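PDB 3G0O: 3-hydroxyisobutyrate dehydrogenase from Salmonella typhimurium, which probably catalyses the NAD(+)-dependent oxidation of L-threonate to 2-oxo-tetronate, with NADP(+) as a less favoured cosubstrate. Local coordinates for residues Thr141-Gly146 with Ser176-Ile181. Sequence-based numbering, arbitrary orientation.
Sequences TVMASG and STVKII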
loop_
_atom_site.group_PDB
_atom_site.type_symbol
_atom_site.label_atom_id
_atom_site.label_comp_id
_atom_site.label_asym_id
_atom_site.label_seq_id
_atom_site.Cartn_x
_atom_site.Cartn_y
_atom_site.Cartn_z
ATOM N N THR A 141 -2.802 -14.240 8.588
ATOM C CA THR A 141 -4.030 -14.123 7.820
ATOM C C THR A 141 -3.985 -15.371 6.953
ATOM O O THR A 141 -2.981 -15.639 6.292
ATOM C CB THR A 141 -4.057 -12.873 6.931
ATOM O OG1 THR A 141 -4.378 -11.731 7.735
ATOM C CG2 THR A 141 -5.110 -13.017 5.840
ATOM N N VAL A 142 -5.057 -16.153 6.976
ATOM C CA VAL A 142 -5.094 -17.376 6.193
ATOM C C VAL A 142 -6.193 -17.324 5.145
ATOM O O VAL A 142 -7.324 -16.946 5.439
ATOM C CB VAL A 142 -5.334 -18.609 7.096
ATOM C CG1 VAL A 142 -5.153 -19.892 6.295
ATOM C CG2 VAL A 142 -4.382 -18.575 8.286
HETATM N N MSE A 143 -5.838 -17.675 3.914
HETATM C CA MSE A 143 -6.796 -17.723 2.819
HETATM C C MSE A 143 -6.881 -19.209 2.493
HETATM O O MSE A 143 -6.105 -19.745 1.700
HETATM C CB MSE A 143 -6.310 -16.885 1.627
HETATM C CG MSE A 143 -4.827 -16.964 1.320
HETATM SE SE MSE A 143 -4.111 -15.215 0.792
HETATM C CE MSE A 143 -3.204 -14.796 2.445
ATOM N N ALA A 144 -7.838 -19.874 3.129
ATOM C CA ALA A 144 -7.984 -21.312 2.988
ATOM C C ALA A 144 -9.245 -21.837 2.335
ATOM O O ALA A 144 -10.305 -21.217 2.383
ATOM C CB ALA A 144 -7.824 -21.960 4.363
ATOM N N SER A 145 -9.105 -23.010 1.728
ATOM C CA SER A 145 -10.219 -23.692 1.093
ATOM C C SER A 145 -9.989 -25.186 1.310
ATOM O O SER A 145 -8.852 -25.662 1.276
ATOM C CB SER A 145 -10.285 -23.365 -0.405
ATOM O OG SER A 145 -9.155 -23.854 -1.100
ATOM N N GLY A 146 -11.071 -25.919 1.546
ATOM C CA GLY A 146 -10.952 -27.346 1.784
ATOM C C GLY A 146 -12.174 -27.874 2.509
ATOM O O GLY A 146 -13.066 -27.107 2.873
ATOM N N SER A 176 -5.344 -21.111 -2.924
ATOM C CA SER A 176 -4.134 -20.769 -3.667
ATOM C C SER A 176 -4.399 -19.702 -4.726
ATOM O O SER A 176 -3.521 -18.894 -5.028
ATOM C CB SER A 176 -3.525 -22.012 -4.321
ATOM O OG SER A 176 -2.911 -22.854 -3.355
ATOM N N THR A 177 -5.606 -19.694 -5.287
ATOM C CA THR A 177 -5.954 -18.688 -6.289
ATOM C C THR A 177 -5.960 -17.309 -5.632
ATOM O O THR A 177 -5.503 -16.323 -6.218
ATOM C CB THR A 177 -7.340 -18.961 -6.910
ATOM O OG1 THR A 177 -7.281 -20.163 -7.688
ATOM C CG2 THR A 177 -7.767 -17.799 -7.812
ATOM N N VAL A 178 -6.473 -17.245 -4.410
ATOM C CA VAL A 178 -6.517 -15.979 -3.687
ATOM C C VAL A 178 -5.105 -15.512 -3.359
ATOM O O VAL A 178 -4.805 -14.321 -3.463
ATOM C CB VAL A 178 -7.339 -16.110 -2.391
ATOM C CG1 VAL A 178 -7.190 -14.853 -1.537
ATOM C CG2 VAL A 178 -8.803 -16.334 -2.740
ATOM N N LYS A 179 -4.241 -16.450 -2.967
ATOM C CA LYS A 179 -2.851 -16.136 -2.642
ATOM C C LYS A 179 -2.132 -15.582 -3.872
ATOM O O LYS A 179 -1.337 -14.650 -3.770
ATOM C CB LYS A 179 -2.116 -17.388 -2.142
ATOM C CG LYS A 179 -0.640 -17.166 -1.786
ATOM C CD LYS A 179 -0.478 -16.064 -0.746
ATOM C CE LYS A 179 0.986 -15.799 -0.401
ATOM N NZ LYS A 179 1.645 -16.958 0.265
ATOM N N ILE A 180 -2.408 -16.168 -5.033
ATOM C CA ILE A 180 -1.785 -15.711 -6.274
ATOM C C ILE A 180 -2.153 -14.255 -6.534
ATOM O O ILE A 180 -1.289 -13.433 -6.835
ATOM C CB ILE A 180 -2.238 -16.569 -7.480
ATOM C CG1 ILE A 180 -1.622 -17.965 -7.373
ATOM C CG2 ILE A 180 -1.837 -15.895 -8.795
ATOM C CD1 ILE A 180 -2.179 -18.963 -8.359
ATOM N N ILE A 181 -3.437 -13.936 -6.415
ATOM C CA ILE A 181 -3.877 -12.567 -6.636
ATOM C C ILE A 181 -3.202 -11.657 -5.609
ATOM O O ILE A 181 -2.743 -10.564 -5.939
ATOM C CB ILE A 181 -5.408 -12.463 -6.532
ATOM C CG1 ILE A 181 -6.045 -13.360 -7.597
ATOM C CG2 ILE A 181 -5.850 -11.018 -6.714
ATOM C CD1 ILE A 181 -7.546 -13.429 -7.536
#
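Met143, a selenomethionine, reaches from its strand to the helix and lays a flexible apolar chain against Val178 and Lys179. With CG tucked between N and C of its own backbone (chi1 40°), bends at chi2 and chi3 bring SE over the helix backbone, 3.8 Å from Lys179 CA. Val178 meets this chain with one branch: CG1, set anti to the backbone N (chi1 171°), lies 3.9 Å from Met143 CB and equally close to SE. A short branched residue suits the place: its CB points at the strand and CG1 alone bridges to Met143, while the second subunit packs here too, its Met210 on Val178 and its Val213 on Met143. Strand 140-145 is next to last in the Rossmann-type sheet, antiparallel to 122-129 and parallel to the outermost 162-169, and helix 174-202 leads from that nucleotide-binding domain into the helical C-terminal domain, so the contact lies where the halves meet. Lys179, the predicted active-site residue, uses its length in two ways. Its CD passes 4.0 Å from Met143 SE, while the amine continues away from the strand to hydrogen-bond Thr103 OG1. A bound L(+)-tartaric acid lies about 5 Å from the lysine side chain.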